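Local coordinates for fructose-1,6-bisphosphatase/inositol-1-monophosphatase (Thermotoga maritima, PDB 2P3N), which hydrolyses the phosphate ester of inositol 1-phosphates and the 1-phosphate of fructose 1,6-bisphosphate, using magnesium and acting as a homotetramer, at residues A[143-157]-A[167-180]. Residues are numbered along the deposited sequence; the frame is centred on the assembly and turned at random.
Sequences LEECVGSTGSYVDFT and RTRRIRILGSAALN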
# COMPACT_ATOMS: atom_id res chain seq x y z
N LEU A 143 21.46 -4.18 25.84
CA LEU A 143 20.89 -2.87 25.67
C LEU A 143 21.63 -2.11 24.57
O LEU A 143 21.07 -1.21 23.96
CB LEU A 143 20.98 -2.09 26.98
CG LEU A 143 19.80 -1.17 27.27
CD1 LEU A 143 18.58 -2.02 27.62
CD2 LEU A 143 20.14 -0.25 28.42
N GLU A 144 22.88 -2.47 24.32
CA GLU A 144 23.67 -1.78 23.30
C GLU A 144 23.18 -2.09 21.89
O GLU A 144 23.35 -1.29 20.98
CB GLU A 144 25.16 -2.14 23.43
CG GLU A 144 25.54 -3.59 23.09
CD GLU A 144 25.82 -3.82 21.61
OE1 GLU A 144 26.40 -4.89 21.28
OE2 GLU A 144 25.46 -2.96 20.77
N GLU A 145 22.59 -3.27 21.72
CA GLU A 145 22.07 -3.67 20.42
C GLU A 145 20.55 -3.53 20.45
O GLU A 145 19.84 -4.27 19.76
CB GLU A 145 22.46 -5.12 20.10
CG GLU A 145 21.87 -6.16 21.06
CD GLU A 145 21.98 -7.59 20.53
OE1 GLU A 145 21.43 -7.89 19.45
OE2 GLU A 145 22.62 -8.43 21.21
N CYS A 146 20.07 -2.59 21.25
CA CYS A 146 18.63 -2.36 21.41
C CYS A 146 18.11 -1.00 20.97
O CYS A 146 18.83 -0.01 20.97
CB CYS A 146 18.22 -2.56 22.87
SG CYS A 146 17.89 -4.25 23.36
N VAL A 147 16.83 -0.98 20.61
CA VAL A 147 16.16 0.24 20.21
C VAL A 147 14.90 0.30 21.06
O VAL A 147 14.00 -0.53 20.92
CB VAL A 147 15.78 0.23 18.72
CG1 VAL A 147 15.03 1.49 18.37
CG2 VAL A 147 17.04 0.14 17.88
N GLY A 148 14.87 1.27 21.97
CA GLY A 148 13.74 1.44 22.86
C GLY A 148 12.86 2.60 22.46
O GLY A 148 13.25 3.41 21.60
N SER A 149 11.69 2.69 23.09
CA SER A 149 10.75 3.75 22.77
C SER A 149 10.09 4.39 24.00
O SER A 149 10.02 3.77 25.06
CB SER A 149 9.67 3.18 21.84
OG SER A 149 8.86 4.21 21.29
N THR A 150 9.63 5.63 23.85
CA THR A 150 8.94 6.36 24.92
C THR A 150 7.93 7.31 24.30
O THR A 150 7.94 7.52 23.09
CB THR A 150 9.89 7.23 25.76
OG1 THR A 150 10.96 6.43 26.26
CG2 THR A 150 9.16 7.85 26.95
N GLY A 151 7.06 7.88 25.13
CA GLY A 151 6.07 8.83 24.65
C GLY A 151 6.42 10.22 25.15
O GLY A 151 7.18 10.35 26.11
N SER A 152 5.88 11.26 24.52
CA SER A 152 6.19 12.62 24.94
C SER A 152 5.53 13.00 26.27
O SER A 152 4.35 13.34 26.31
CB SER A 152 5.77 13.61 23.87
OG SER A 152 6.41 13.30 22.65
N TYR A 153 6.30 12.94 27.35
CA TYR A 153 5.77 13.27 28.66
C TYR A 153 6.42 14.51 29.24
O TYR A 153 7.32 15.09 28.64
CB TYR A 153 5.99 12.10 29.62
CG TYR A 153 5.52 10.78 29.06
CD1 TYR A 153 4.22 10.62 28.61
CD2 TYR A 153 6.40 9.71 28.95
CE1 TYR A 153 3.79 9.42 28.06
CE2 TYR A 153 5.98 8.49 28.40
CZ TYR A 153 4.68 8.36 27.96
OH TYR A 153 4.25 7.17 27.42
N VAL A 154 5.94 14.88 30.42
CA VAL A 154 6.43 16.05 31.15
C VAL A 154 7.95 16.20 31.06
O VAL A 154 8.48 16.61 30.03
CB VAL A 154 5.97 15.95 32.64
CG1 VAL A 154 6.49 14.67 33.27
CG2 VAL A 154 6.42 17.18 33.41
N ASP A 155 8.64 15.86 32.14
CA ASP A 155 10.09 15.96 32.19
C ASP A 155 10.69 14.58 32.02
O ASP A 155 11.89 14.43 31.83
CB ASP A 155 10.52 16.53 33.55
CG ASP A 155 10.12 17.98 33.73
OD1 ASP A 155 8.92 18.30 33.61
OD2 ASP A 155 11.01 18.81 34.00
N PHE A 156 9.82 13.57 32.09
CA PHE A 156 10.22 12.18 31.96
C PHE A 156 10.99 11.87 30.68
O PHE A 156 12.13 11.40 30.72
CB PHE A 156 8.97 11.30 32.02
CG PHE A 156 9.26 9.84 31.96
CD1 PHE A 156 9.57 9.22 30.75
CD2 PHE A 156 9.26 9.07 33.12
CE1 PHE A 156 9.86 7.87 30.70
CE2 PHE A 156 9.55 7.71 33.08
CZ PHE A 156 9.85 7.10 31.87
N THR A 157 10.34 12.12 29.55
CA THR A 157 10.93 11.87 28.25
C THR A 157 12.37 12.36 28.17
O THR A 157 13.29 11.56 28.25
CB THR A 157 10.10 12.56 27.14
OG1 THR A 157 8.79 11.98 27.10
CG2 THR A 157 10.76 12.38 25.79
N ARG A 167 23.56 3.61 27.15
CA ARG A 167 23.57 2.15 27.03
C ARG A 167 22.65 1.60 25.93
O ARG A 167 22.39 0.39 25.90
CB ARG A 167 23.16 1.51 28.35
CG ARG A 167 24.18 1.59 29.47
CD ARG A 167 23.77 0.66 30.60
NE ARG A 167 23.11 1.33 31.71
CZ ARG A 167 22.13 2.23 31.59
NH1 ARG A 167 21.67 2.58 30.40
NH2 ARG A 167 21.59 2.77 32.68
N THR A 168 22.18 2.45 25.03
CA THR A 168 21.25 1.99 24.01
C THR A 168 21.58 2.40 22.56
O THR A 168 22.08 3.50 22.30
CB THR A 168 19.81 2.45 24.38
OG1 THR A 168 18.87 1.42 24.03
CG2 THR A 168 19.45 3.75 23.67
N ARG A 169 21.29 1.49 21.63
CA ARG A 169 21.53 1.70 20.21
C ARG A 169 20.84 2.98 19.75
O ARG A 169 21.45 3.81 19.06
CB ARG A 169 21.00 0.50 19.42
CG ARG A 169 21.09 0.62 17.91
CD ARG A 169 22.43 0.15 17.37
NE ARG A 169 22.61 -1.30 17.45
CZ ARG A 169 21.86 -2.19 16.81
NH1 ARG A 169 20.85 -1.80 16.04
NH2 ARG A 169 22.12 -3.49 16.93
N ARG A 170 19.57 3.14 20.13
CA ARG A 170 18.79 4.32 19.75
C ARG A 170 17.41 4.35 20.42
O ARG A 170 16.83 3.31 20.72
CB ARG A 170 18.61 4.35 18.23
CG ARG A 170 18.12 5.69 17.70
CD ARG A 170 18.92 6.09 16.47
NE ARG A 170 20.34 5.82 16.66
CZ ARG A 170 21.29 6.25 15.85
NH1 ARG A 170 20.97 6.98 14.78
NH2 ARG A 170 22.55 5.95 16.10
N ILE A 171 16.90 5.56 20.66
CA ILE A 171 15.58 5.70 21.29
C ILE A 171 14.58 6.31 20.32
O ILE A 171 14.91 7.25 19.59
CB ILE A 171 15.65 6.59 22.56
CG1 ILE A 171 16.54 5.95 23.62
CG2 ILE A 171 14.24 6.79 23.11
CD1 ILE A 171 15.96 4.70 24.27
N ARG A 172 13.36 5.78 20.32
CA ARG A 172 12.32 6.28 19.42
C ARG A 172 11.10 6.89 20.11
O ARG A 172 10.66 6.45 21.17
CB ARG A 172 11.85 5.15 18.49
CG ARG A 172 12.88 4.70 17.47
CD ARG A 172 13.41 5.88 16.65
NE ARG A 172 14.51 5.51 15.75
CZ ARG A 172 15.61 6.24 15.58
NH1 ARG A 172 16.55 5.83 14.74
NH2 ARG A 172 15.77 7.38 16.24
N ILE A 173 10.58 7.93 19.47
CA ILE A 173 9.39 8.65 19.92
C ILE A 173 8.58 8.85 18.64
O ILE A 173 8.73 9.86 17.94
CB ILE A 173 9.75 10.02 20.49
CG1 ILE A 173 10.62 9.84 21.74
CG2 ILE A 173 8.49 10.80 20.81
CD1 ILE A 173 11.04 11.13 22.37
N LEU A 174 7.72 7.87 18.34
CA LEU A 174 6.91 7.87 17.12
C LEU A 174 5.60 8.60 17.19
O LEU A 174 5.22 9.27 16.23
CB LEU A 174 6.65 6.43 16.69
CG LEU A 174 7.82 5.45 16.75
CD1 LEU A 174 8.16 5.15 18.21
CD2 LEU A 174 7.44 4.17 16.03
N GLY A 175 4.87 8.45 18.29
CA GLY A 175 3.61 9.16 18.42
C GLY A 175 2.38 8.36 18.78
O GLY A 175 1.37 8.94 19.15
N SER A 176 2.46 7.04 18.67
CA SER A 176 1.31 6.20 18.98
C SER A 176 1.60 5.17 20.06
O SER A 176 2.38 4.24 19.87
CB SER A 176 0.81 5.49 17.71
OG SER A 176 -0.44 4.87 17.93
N ALA A 177 0.97 5.35 21.21
CA ALA A 177 1.13 4.45 22.34
C ALA A 177 0.82 3.00 21.94
O ALA A 177 1.68 2.12 22.02
CB ALA A 177 0.22 4.88 23.47
N ALA A 178 -0.42 2.77 21.52
CA ALA A 178 -0.85 1.45 21.12
C ALA A 178 0.10 0.85 20.07
O ALA A 178 0.53 -0.30 20.19
CB ALA A 178 -2.28 1.52 20.57
N LEU A 179 0.41 1.62 19.04
CA LEU A 179 1.29 1.14 17.98
C LEU A 179 2.72 0.87 18.47
O LEU A 179 3.38 -0.02 17.96
CB LEU A 179 1.32 2.15 16.83
CG LEU A 179 1.98 1.69 15.53
CD1 LEU A 179 1.36 0.38 15.03
CD2 LEU A 179 1.82 2.79 14.49
N ASN A 180 3.18 1.62 19.46
CA ASN A 180 4.53 1.42 19.98
C ASN A 180 4.63 0.17 20.82
O ASN A 180 5.67 -0.48 20.84
CB ASN A 180 4.99 2.62 20.81
CG ASN A 180 5.43 3.79 19.95
OD1 ASN A 180 5.76 4.87 20.45
ND2 ASN A 180 5.46 3.58 18.63
O HOH W 1 5.77 8.03 21.19
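V147, G148 and S149 pair in parallel with R170, I171 and R172. This joins the two strands of a beta-alpha-beta unit whose connection is helix 156-167. Strand 170-172 is an edge strand of its five-stranded sheet within the chain. On its other side, strand 147-150 bonds to strand 191-195.

Backbone bonds set the register. G148 N donates to R170 O at 3.1 Å, and R172 N returns a shorter bond to G148 O at 2.7 Å, in the carbonyl plane. T150 N then meets R172 O at 3.0 Å. R172 O also accepts from S149 OG, at 2.9 Å. With OG anti to the backbone N (chi1 -169°), the S149 hydroxyl reaches R172 O from above the carbonyl plane. Two donors thus share this oxygen, OG and T150 N.

Apolar contacts lie on both faces of the sheet. On the V147 face, V147 CG1 meets the aliphatic CG of R172 at 4.0 Å. On the other face, I171 CD1 packs over the backbone of G148, which has no side chain to interfere. Further along, I173 CD1 and T157 CG2 meet tip to tip at 3.7 Å, so the start of the connecting helix touches the residue just after the second strand.

At the other end of the contact, R169 bends at chi2 and chi3. Its guanidinium lays one face over the backbone of E145, off centre.

R172 and A177 probably bind substrate, by similarity with relatives. R172 NE also makes a weak hydrogen bond to N86 of the second subunit. S176 stands at the N-cap position of helix 177-185, and its OG bonds to S95 OG and D82 O. Next to the start of this helix, one water donates to T150 O and N180 OD1 and accepts from G175 N at 3.1 Å.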